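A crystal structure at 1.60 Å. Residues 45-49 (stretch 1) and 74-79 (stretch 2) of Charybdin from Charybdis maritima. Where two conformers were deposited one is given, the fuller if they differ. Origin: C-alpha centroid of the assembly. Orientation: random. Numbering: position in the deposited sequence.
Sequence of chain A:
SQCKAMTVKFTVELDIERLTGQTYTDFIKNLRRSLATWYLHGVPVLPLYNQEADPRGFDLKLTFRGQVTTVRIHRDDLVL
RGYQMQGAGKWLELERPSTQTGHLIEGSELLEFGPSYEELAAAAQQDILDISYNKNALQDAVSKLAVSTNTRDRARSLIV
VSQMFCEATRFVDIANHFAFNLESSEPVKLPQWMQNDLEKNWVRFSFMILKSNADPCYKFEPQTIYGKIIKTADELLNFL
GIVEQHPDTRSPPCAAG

Stretch 1 (45-49) VLPLY
Stretch 2 74-79: HRDDLV

Val45, Leu46 and Pro47 are extended, with phi/psi of -116/132, -75/159 and -61/150. The extended run ends at Leu48 (174/59), and Tyr49 follows at -100/-47. Stretch 2 is a tight turn. His74 (-66/132) leads into Arg75 (-81/-21), Asp76 (-90/-31) and Asp77 (-125/3), then Leu78 has positive phi (59/26) and Val79 is extended again (-87/133). His74 N donates to Val79 O at 2.9 Å, and a weak bond joins Leu78 N to His74 O at 2.9 Å. Val79 N also donates to Asp77 OD2 at 3.2 Å. Across the contact, Pro47 CA lies 5.4 Å from Asp76 CA.

No direct hydrogen bond links the stretches. One water bridges them, donating to both carbonyls; its O lies 2.8 Å from Pro47 O and 2.8 Å from Asp76 O. The CA-to-CB bond of Leu46 (m, t) points toward stretch 2. Its CD2 is 3.4 Å from Arg75 O and its CD1 3.4 Å from Asp76 O, so it packs against backbone carbonyls. CD1 also meets Leu78 CG at 4.1 Å, an apolar contact; Leu78 is m, t. Pro47, C-gamma endo, places CG 4.0 Å from NE of the extended Arg75 (t, t, t), oblique to the guanidinium. Leu48 has chi1 -88° and chi2 -140°. Its CD2 reaches Asp76 CB at 3.4 Å; Asp76 is p.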

ATOM      1  N   VAL A  45      -9.884   3.319   9.704  1.00 14.88           N
ATOM      2  CA  VAL A  45     -10.339   4.051   8.526  1.00 15.43           C
ATOM      3  C   VAL A  45      -9.358   5.217   8.275  1.00 15.61           C
ATOM      4  O   VAL A  45      -9.023   5.968   9.176  1.00 15.86           O
ATOM      5  CB  VAL A  45     -11.766   4.550   8.701  1.00 16.12           C
ATOM      6  CG1 VAL A  45     -12.265   5.236   7.438  1.00 17.78           C
ATOM      7  CG2 VAL A  45     -12.695   3.377   9.088  1.00 16.78           C
ATOM      8  N   LEU A  46      -8.927   5.350   7.035  1.00 14.38           N
ATOM      9  CA  LEU A  46      -7.958   6.377   6.636  1.00 14.71           C
ATOM     10  C   LEU A  46      -8.627   7.745   6.583  1.00 14.89           C
ATOM     11  O   LEU A  46      -9.860   7.861   6.435  1.00 14.78           O
ATOM     12  CB  LEU A  46      -7.384   6.041   5.274  1.00 14.34           C
ATOM     13  CG  LEU A  46      -6.523   4.779   5.273  1.00 14.35           C
ATOM     14  CD1 LEU A  46      -6.233   4.311   3.866  1.00 14.93           C
ATOM     15  CD2 LEU A  46      -5.237   4.962   6.021  1.00 17.26           C
ATOM     16  N   PRO A  47      -7.808   8.802   6.671  1.00 15.77           N
ATOM     17  CA  PRO A  47      -8.367  10.137   6.518  1.00 17.75           C
ATOM     18  C   PRO A  47      -9.012  10.354   5.166  1.00 19.81           C
ATOM     19  O   PRO A  47      -8.633   9.710   4.218  1.00 18.45           O
ATOM     20  CB  PRO A  47      -7.166  11.067   6.657  1.00 17.44           C
ATOM     21  CG  PRO A  47      -5.975  10.245   6.761  1.00 17.78           C
ATOM     22  CD  PRO A  47      -6.353   8.797   6.872  1.00 15.70           C
ATOM     23  N   LEU A  48     -10.023  11.215   5.146  1.00 24.44           N
ATOM     24  CA  LEU A  48     -10.577  11.880   3.957  1.00 29.37           C
ATOM     25  C   LEU A  48     -11.835  12.712   4.250  1.00 33.32           C
ATOM     26  O   LEU A  48     -12.941  12.518   3.699  1.00 35.00           O
ATOM     27  CB  LEU A  48     -10.688  11.024   2.704  1.00 30.35           C
ATOM     28  CG  LEU A  48      -9.460  10.989   1.810  1.00 30.13           C
ATOM     29  CD1 LEU A  48      -9.745  11.026   0.342  1.00 31.19           C
ATOM     30  CD2 LEU A  48      -8.477  12.130   2.188  1.00 29.96           C
ATOM     31  N   TYR A  49     -11.578  13.657   5.150  1.00 38.57           N
ATOM     32  CA  TYR A  49     -12.343  14.887   5.347  1.00 41.74           C
ATOM     33  C   TYR A  49     -11.545  15.990   4.622  1.00 43.94           C
ATOM     34  O   TYR A  49     -12.108  16.800   3.866  1.00 44.79           O
ATOM     35  CB  TYR A  49     -12.499  15.196   6.850  1.00 42.80           C
ATOM     36  CG  TYR A  49     -11.350  14.694   7.718  1.00 43.99           C
ATOM     37  CD1 TYR A  49     -11.260  13.343   8.086  1.00 45.41           C
ATOM     38  CD2 TYR A  49     -10.346  15.558   8.149  1.00 45.62           C
ATOM     39  CE1 TYR A  49     -10.208  12.871   8.856  1.00 44.71           C
ATOM     40  CE2 TYR A  49      -9.284  15.097   8.928  1.00 45.34           C
ATOM     41  CZ  TYR A  49      -9.222  13.755   9.282  1.00 45.10           C
ATOM     42  OH  TYR A  49      -8.167  13.316  10.063  1.00 45.03           O
ATOM     43  N   HIS A  74       1.266   8.212   0.193  1.00 13.12           N
ATOM     44  CA  HIS A  74       0.036   8.935   0.531  1.00 14.49           C
ATOM     45  C   HIS A  74      -0.708   8.293   1.709  1.00 15.26           C
ATOM     46  O   HIS A  74      -0.928   7.078   1.727  1.00 15.45           O
ATOM     47  CB  HIS A  74      -0.906   8.969  -0.661  1.00 14.75           C
ATOM     48  CG  HIS A  74      -0.431   9.815  -1.778  1.00 16.50           C
ATOM     49  ND1 HIS A  74      -0.720  11.158  -1.861  1.00 16.96           N
ATOM     50  CD2 HIS A  74       0.307   9.514  -2.871  1.00 17.23           C
ATOM     51  CE1 HIS A  74      -0.173  11.649  -2.962  1.00 18.44           C
ATOM     52  NE2 HIS A  74       0.444  10.665  -3.603  1.00 17.66           N
ATOM     53  N   ARG A  75      -1.113   9.125   2.673  1.00 16.52           N
ATOM     54  CA  ARG A  75      -1.727   8.626   3.892  1.00 18.22           C
ATOM     55  C   ARG A  75      -3.189   8.304   3.685  1.00 18.94           C
ATOM     56  O   ARG A  75      -3.756   7.529   4.458  1.00 20.88           O
ATOM     57  CB  ARG A  75      -1.552   9.608   5.048  1.00 19.30           C
ATOM     58  CG  ARG A  75      -1.941   8.976   6.343  1.00 21.39           C
ATOM     59  CD  ARG A  75      -1.811   9.879   7.539  1.00 22.11           C
ATOM     60  NE  ARG A  75      -2.533   9.315   8.677  1.00 25.15           N
ATOM     61  CZ  ARG A  75      -2.511   9.846   9.891  1.00 26.67           C
ATOM     62  NH1 ARG A  75      -3.207   9.280  10.874  1.00 27.21           N
ATOM     63  NH2 ARG A  75      -1.771  10.925  10.130  1.00 28.68           N
ATOM     64  N   ASP A  76      -3.797   8.884   2.661  1.00 17.75           N
ATOM     65  CA  ASP A  76      -5.220   8.670   2.426  1.00 17.97           C
ATOM     66  C   ASP A  76      -5.520   7.477   1.525  1.00 18.05           C
ATOM     67  O   ASP A  76      -6.542   6.836   1.673  1.00 18.94           O
ATOM     68  CB  ASP A  76      -5.907   9.960   1.935  1.00 17.87           C
ATOM     69  CG  ASP A  76      -5.263  10.546   0.697  1.00 21.54           C
ATOM     70  OD1 ASP A  76      -4.152  10.110   0.299  1.00 21.89           O
ATOM     71  OD2 ASP A  76      -5.861  11.492   0.152  1.00 26.87           O
ATOM     72  N   ASP A  77      -4.647   7.157   0.583  1.00 17.17           N
ATOM     73  CA  ASP A  77      -4.893   6.005  -0.281  1.00 17.45           C
ATOM     74  C   ASP A  77      -3.779   4.961  -0.323  1.00 16.60           C
ATOM     75  O   ASP A  77      -3.916   3.976  -1.036  1.00 16.65           O
ATOM     76  CB  ASP A  77      -5.306   6.470  -1.684  1.00 17.82           C
ATOM     77  CG  ASP A  77      -4.210   7.169  -2.423  1.00 20.85           C
ATOM     78  OD1 ASP A  77      -4.453   7.649  -3.563  1.00 24.51           O
ATOM     79  OD2 ASP A  77      -3.088   7.253  -1.897  1.00 20.96           O
ATOM     80  N   LEU A  78      -2.727   5.152   0.470  1.00 14.99           N
ATOM     81  CA  LEU A  78      -1.596   4.244   0.576  1.00 15.69           C
ATOM     82  C   LEU A  78      -0.845   4.010  -0.740  1.00 15.55           C
ATOM     83  O   LEU A  78      -0.151   3.010  -0.909  1.00 17.02           O
ATOM     84  CB  LEU A  78      -2.023   2.914   1.224  1.00 16.10           C
ATOM     85  CG  LEU A  78      -2.557   3.069   2.641  0.65 17.23           C
ATOM     86  CD1 LEU A  78      -2.863   1.689   3.263  0.65 14.86           C
ATOM     87  CD2 LEU A  78      -1.645   3.864   3.529  0.65 16.28           C
ATOM     88  N   VAL A  79      -0.913   4.986  -1.632  1.00 16.01           N
ATOM     89  CA  VAL A  79      -0.214   4.920  -2.891  1.00 16.40           C
ATOM     90  C   VAL A  79       1.218   5.462  -2.719  1.00 16.36           C
ATOM     91  O   VAL A  79       1.454   6.518  -2.133  1.00 15.64           O
ATOM     92  CB  VAL A  79      -0.965   5.703  -3.975  1.00 16.78           C
ATOM     93  CG1 VAL A  79      -0.164   5.818  -5.242  1.00 18.36           C
ATOM     94  CG2 VAL A  79      -2.300   5.028  -4.291  1.00 18.15           C
TER
HETATM   95  O   HOH W   1      -9.078   7.585   2.464  1.00 16.25           O